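Local atomic coordinates of cGAS/DncV-like nucleotidyltransferase in E. coli homolog (Elizabethkingia meningoseptica ATCC 13253 = NBRC 12535, PDB entry 6E0M), a protein that probably joins two ATP or two GTP molecules into cyclic dinucleotides, second messengers of the CBASS defence against bacteriophage. Residues N52-R57 and I195-N200; R191-L196 and F218-V223. All blocks are in the same frame, centred on the assembly; numbering follows the deposited sequence.

Contact 1. Residues N52-R57 and I195-N200. With DPO (diphosphate), chain B.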
# COMPACT_ATOMS: atom_id res chain seq x y z
N ASN A 52 3.28 1.14 5.83
CA ASN A 52 2.35 2.19 6.23
C ASN A 52 1.52 1.83 7.44
O ASN A 52 0.75 2.67 7.92
CB ASN A 52 1.47 2.53 5.03
CG ASN A 52 2.29 2.85 3.79
OD1 ASN A 52 3.28 3.56 3.86
ND2 ASN A 52 1.88 2.32 2.64
N ASN A 53 1.67 0.61 7.96
CA ASN A 53 0.97 0.12 9.15
C ASN A 53 -0.55 0.13 8.96
O ASN A 53 -1.30 0.59 9.82
CB ASN A 53 1.37 0.91 10.40
CG ASN A 53 1.13 0.13 11.68
OD1 ASN A 53 1.18 -1.11 11.69
ND2 ASN A 53 0.90 0.85 12.78
N THR A 54 -0.99 -0.41 7.83
CA THR A 54 -2.42 -0.45 7.53
C THR A 54 -2.96 -1.86 7.34
O THR A 54 -4.02 -2.03 6.74
CB THR A 54 -2.71 0.39 6.28
OG1 THR A 54 -1.93 -0.10 5.19
CG2 THR A 54 -2.34 1.87 6.52
N ASN A 55 -2.31 -2.88 7.90
CA ASN A 55 -2.80 -4.25 7.79
C ASN A 55 -4.00 -4.47 8.69
O ASN A 55 -3.99 -4.09 9.86
CB ASN A 55 -1.71 -5.25 8.19
CG ASN A 55 -0.69 -5.47 7.12
OD1 ASN A 55 -1.01 -5.79 5.97
ND2 ASN A 55 0.57 -5.32 7.49
N VAL A 56 -5.03 -5.13 8.15
CA VAL A 56 -6.21 -5.46 8.94
C VAL A 56 -6.48 -6.96 8.96
O VAL A 56 -7.54 -7.38 9.43
CB VAL A 56 -7.45 -4.69 8.45
CG1 VAL A 56 -7.16 -3.20 8.48
CG2 VAL A 56 -7.85 -5.12 7.05
N ARG A 57 -5.56 -7.77 8.47
CA ARG A 57 -5.71 -9.21 8.48
C ARG A 57 -4.51 -9.85 9.17
O ARG A 57 -3.43 -9.27 9.25
CB ARG A 57 -5.88 -9.77 7.07
CG ARG A 57 -7.16 -9.26 6.42
CD ARG A 57 -7.49 -9.98 5.15
NE ARG A 57 -8.84 -10.53 5.18
CZ ARG A 57 -9.50 -10.96 4.11
NH1 ARG A 57 -8.93 -10.89 2.92
NH2 ARG A 57 -10.72 -11.45 4.24
N ILE A 195 -10.45 0.85 9.14
CA ILE A 195 -11.87 0.51 9.18
C ILE A 195 -12.42 0.28 7.78
O ILE A 195 -13.15 -0.68 7.52
CB ILE A 195 -12.66 1.61 9.91
CG1 ILE A 195 -12.33 1.62 11.40
CG2 ILE A 195 -14.16 1.42 9.68
CD1 ILE A 195 -12.80 2.87 12.11
N LEU A 196 -12.11 1.19 6.85
CA LEU A 196 -12.62 1.05 5.50
C LEU A 196 -12.04 -0.17 4.80
O LEU A 196 -12.73 -0.79 3.98
CB LEU A 196 -12.35 2.32 4.71
CG LEU A 196 -13.21 3.52 5.13
CD1 LEU A 196 -12.72 4.78 4.38
CD2 LEU A 196 -14.68 3.29 4.88
N LYS A 197 -10.79 -0.55 5.11
CA LYS A 197 -10.24 -1.79 4.56
C LYS A 197 -11.00 -3.00 5.11
O LYS A 197 -11.26 -3.96 4.38
CB LYS A 197 -8.75 -1.91 4.88
CG LYS A 197 -7.88 -0.97 4.05
CD LYS A 197 -6.41 -1.06 4.35
CE LYS A 197 -5.83 -2.40 3.93
NZ LYS A 197 -4.35 -2.41 3.99
N VAL A 198 -11.38 -2.96 6.39
CA VAL A 198 -12.18 -4.04 6.96
C VAL A 198 -13.50 -4.15 6.23
O VAL A 198 -13.94 -5.25 5.87
CB VAL A 198 -12.38 -3.83 8.47
CG1 VAL A 198 -13.43 -4.79 9.00
CG2 VAL A 198 -11.08 -4.04 9.19
N VAL A 199 -14.17 -3.01 6.01
CA VAL A 199 -15.45 -3.03 5.31
C VAL A 199 -15.27 -3.54 3.88
O VAL A 199 -16.08 -4.32 3.37
CB VAL A 199 -16.11 -1.64 5.34
CG1 VAL A 199 -17.41 -1.65 4.54
CG2 VAL A 199 -16.40 -1.24 6.77
N ASN A 200 -14.18 -3.13 3.21
CA ASN A 200 -13.89 -3.62 1.86
C ASN A 200 -13.81 -5.14 1.83
O ASN A 200 -14.46 -5.79 1.01
CB ASN A 200 -12.58 -3.00 1.37
CG ASN A 200 -12.23 -3.37 -0.07
OD1 ASN A 200 -13.07 -3.39 -0.96
ND2 ASN A 200 -10.97 -3.70 -0.28
P1 DPO B . -0.08 1.67 16.53
O1 DPO B . -0.66 1.20 17.85
O2 DPO B . 0.68 0.54 15.85
O3 DPO B . 0.85 2.85 16.76
O4 DPO B . -1.28 2.12 15.50
P2 DPO B . -2.08 3.55 15.43
O5 DPO B . -3.55 3.20 15.32
O6 DPO B . -1.79 4.38 16.66
O7 DPO B . -1.56 4.22 14.15
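In the nucleotidyltransferase fold of the CD-NTase family, the loop that follows helix 48-52 and leads to strand 62-68 lies against helix 188-205, and Lys-197 of that helix reaches across to Thr-54 while Val-56 packs at its base. Lys-197 and Asn-52, just before the loop, are both GTP-binding positions in a near-identical protein, so the contact probably lies beside the nucleotide pocket. The amine NZ of Lys-197 donates a hydrogen bond of 2.8 Å to the carbonyl O of Thr-54. It approaches from above the carbonyl plane, 53° out of it, with a C=O...N angle of 127°. The lysine chain bends at chi3 (67°), which brings its end round to the carbonyl; CE passes 3.4 Å from Thr-54 O. Ser-216 OG, of another likely GTP-binding residue, is hydrogen-bonded to NZ as well, so the buried amine is gripped from two parts of the chain. A long, flexible cationic side chain suits this place, since it starts on a helix and ends among oxygen acceptors.

Val-56 supplies the apolar half. Its CB points toward the helix and both methyls pack round the root of the lysine, CG2 lying 4.0 Å from Lys-197 CB. Branching at CB gives this residue breadth close to the backbone, suited to a place where the CA atoms of Val-56 and Val-198 approach to 6.4 Å. Earlier in the loop, Asn-53 has positive phi, an angle asparagine tolerates well, and its amide ND2 gives a 3.1 Å hydrogen bond to O2 of the bound diphosphate. Beside the lysine, Val-198 CG2 rests 3.8 Å from Val-56 CB.

Contact 2. Residues R191-L196 and F218-V223. With DPO (diphosphate), chain B.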
# COMPACT_ATOMS: atom_id res chain seq x y z
N ARG A 191 -6.45 5.01 11.25
CA ARG A 191 -7.50 4.22 11.86
C ARG A 191 -8.74 4.17 10.97
O ARG A 191 -9.37 3.11 10.85
CB ARG A 191 -7.82 4.76 13.24
CG ARG A 191 -6.71 4.41 14.22
CD ARG A 191 -6.85 5.05 15.57
NE ARG A 191 -5.62 4.88 16.35
CZ ARG A 191 -5.40 5.34 17.57
NH1 ARG A 191 -6.36 5.99 18.22
NH2 ARG A 191 -4.23 5.15 18.14
N MET A 192 -9.05 5.28 10.28
CA MET A 192 -10.17 5.27 9.34
C MET A 192 -9.84 4.46 8.10
O MET A 192 -10.71 3.76 7.57
CB MET A 192 -10.59 6.69 8.96
CG MET A 192 -11.11 7.49 10.15
SD MET A 192 -12.71 6.79 10.71
CE MET A 192 -12.41 6.68 12.49
N VAL A 193 -8.61 4.55 7.61
CA VAL A 193 -8.21 3.69 6.51
C VAL A 193 -8.44 2.23 6.88
O VAL A 193 -8.98 1.44 6.10
CB VAL A 193 -6.74 3.95 6.12
CG1 VAL A 193 -6.20 2.85 5.21
CG2 VAL A 193 -6.62 5.30 5.44
N ARG A 194 -7.99 1.84 8.08
CA ARG A 194 -8.12 0.44 8.48
C ARG A 194 -9.58 0.01 8.56
O ARG A 194 -9.93 -1.09 8.10
CB ARG A 194 -7.39 0.20 9.81
CG ARG A 194 -5.87 0.32 9.70
CD ARG A 194 -5.16 -0.00 10.98
NE ARG A 194 -3.88 0.67 11.09
CZ ARG A 194 -3.57 1.59 12.01
NH1 ARG A 194 -4.45 1.99 12.90
NH2 ARG A 194 -2.37 2.13 11.99
N ILE A 195 -10.45 0.85 9.14
CA ILE A 195 -11.87 0.51 9.18
C ILE A 195 -12.42 0.28 7.78
O ILE A 195 -13.15 -0.68 7.52
CB ILE A 195 -12.66 1.61 9.91
CG1 ILE A 195 -12.33 1.62 11.40
CG2 ILE A 195 -14.16 1.42 9.68
CD1 ILE A 195 -12.80 2.87 12.11
N LEU A 196 -12.11 1.19 6.85
CA LEU A 196 -12.62 1.05 5.50
C LEU A 196 -12.04 -0.17 4.80
O LEU A 196 -12.73 -0.79 3.98
CB LEU A 196 -12.35 2.32 4.71
CG LEU A 196 -13.21 3.52 5.13
CD1 LEU A 196 -12.72 4.78 4.38
CD2 LEU A 196 -14.68 3.29 4.88
N PHE A 218 -5.65 2.89 -3.01
CA PHE A 218 -6.75 3.78 -3.37
C PHE A 218 -7.46 4.31 -2.13
O PHE A 218 -7.69 5.52 -2.01
CB PHE A 218 -7.70 3.03 -4.30
CG PHE A 218 -8.67 3.89 -5.05
CD1 PHE A 218 -8.23 4.90 -5.87
CD2 PHE A 218 -10.02 3.63 -4.98
CE1 PHE A 218 -9.13 5.67 -6.59
CE2 PHE A 218 -10.95 4.39 -5.72
CZ PHE A 218 -10.48 5.41 -6.53
N ILE A 219 -7.80 3.42 -1.19
CA ILE A 219 -8.45 3.84 0.05
C ILE A 219 -7.57 4.83 0.80
O ILE A 219 -8.05 5.87 1.31
CB ILE A 219 -8.78 2.61 0.92
CG1 ILE A 219 -9.84 1.75 0.24
CG2 ILE A 219 -9.25 3.03 2.32
CD1 ILE A 219 -10.14 0.44 0.97
N GLU A 220 -6.27 4.52 0.92
CA GLU A 220 -5.36 5.42 1.63
C GLU A 220 -5.35 6.81 1.00
O GLU A 220 -5.33 7.82 1.71
CB GLU A 220 -3.95 4.84 1.65
CG GLU A 220 -3.83 3.65 2.58
CD GLU A 220 -2.49 2.99 2.54
OE1 GLU A 220 -1.46 3.67 2.65
OE2 GLU A 220 -2.47 1.75 2.43
N CYS A 221 -5.36 6.88 -0.34
CA CYS A 221 -5.37 8.18 -1.01
C CYS A 221 -6.70 8.90 -0.81
O CYS A 221 -6.72 10.12 -0.60
CB CYS A 221 -5.06 8.02 -2.50
SG CYS A 221 -3.39 7.48 -2.89
N LEU A 222 -7.83 8.18 -0.90
CA LEU A 222 -9.11 8.84 -0.71
C LEU A 222 -9.20 9.49 0.66
O LEU A 222 -9.57 10.67 0.78
CB LEU A 222 -10.26 7.85 -0.90
CG LEU A 222 -10.47 7.29 -2.31
CD1 LEU A 222 -11.48 6.17 -2.25
CD2 LEU A 222 -10.88 8.36 -3.29
N VAL A 223 -8.90 8.73 1.72
CA VAL A 223 -9.01 9.28 3.07
C VAL A 223 -7.99 10.39 3.29
O VAL A 223 -8.26 11.34 4.03
CB VAL A 223 -8.88 8.16 4.12
CG1 VAL A 223 -9.07 8.72 5.51
CG2 VAL A 223 -9.88 7.06 3.84
P1 DPO B . -0.08 1.67 16.53
O1 DPO B . -0.66 1.20 17.85
O2 DPO B . 0.68 0.54 15.85
O3 DPO B . 0.85 2.85 16.76
O4 DPO B . -1.28 2.12 15.50
P2 DPO B . -2.08 3.55 15.43
O5 DPO B . -3.55 3.20 15.32
O6 DPO B . -1.79 4.38 16.66
O7 DPO B . -1.56 4.22 14.15
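This is a buried helix-helix contact in the helical part of the chain that follows the strands: helix 188-205 crosses helix 216-224, with Val-193 set against Glu-220 and Val-223. The two short segments run at 135° to each other, midway between perpendicular and antiparallel, and their axes approach to 9.5 Å. No hydrogen bond links them, and aliphatic groups do the work. Val-193 is central: its CG2 packs 3.9 Å from Val-223 CB, while CG1, anti to the backbone N (chi1 167°), meets the methylene CG of Glu-220 at 3.6 Å. Glutamate suits this border because its aliphatic stem lines the interface while its carboxylate extends beyond it, where OE2 is hydrogen-bonded to Ser-216 OG and OE1 to His-174 NE2. Leu-196, one turn on, lies over the other helix, with CB 4.0 Å from Ile-219 CG2 and CD1 3.7 Å from Val-223 CG2. Beta-branched valine and isoleucine carry methyls close to their own backbones, and the leucine meets Ile-219 at its root and Val-223 with the end of its chain.

Another flank of helix 188-205, nearer its N-terminal end, faces the bound diphosphate. Arg-191 and Arg-194 extend their chains from CG to NE and offer the edges of their guanidinium groups to one phosphate. Arg-191 forms a bidentate pair of hydrogen bonds, NE to O5 nearly straight (171°) and NH2 to O6. Arg-194 makes a second pair, NH1 to the same O5 and NH2 to O7, so the three outer oxygens of this phosphate are all engaged; Arg-187 NE also bonds the diphosphate, and the positive groups probably balance its charge. The O5 atom accepts from both arginines, 2.9 Å from Arg-191 NE and 2.9 Å from Arg-194 NH1.

The two contacts adjoin, with centres about 7 Å apart, and share Ile-195 and Leu-196 on helix 188-205. Along the chain comes the loop 52-57, then, after the remaining strands of the mixed sheet and helix 171-184, this helix, and last helix 216-224. The helix thus meets the nucleotidyltransferase loop in contact 1 and a neighbouring helix in contact 2. Asn-53 O accepts a probable hydrogen bond from Arg-194 NE (2.9 Å), joining the loop directly to a diphosphate-binding arginine, and a weak one links Thr-54 OG1 and Glu-220 OE2. Residues from both contacts bind the diphosphate, which ties this anion site to the surroundings of the probable nucleotide pocket.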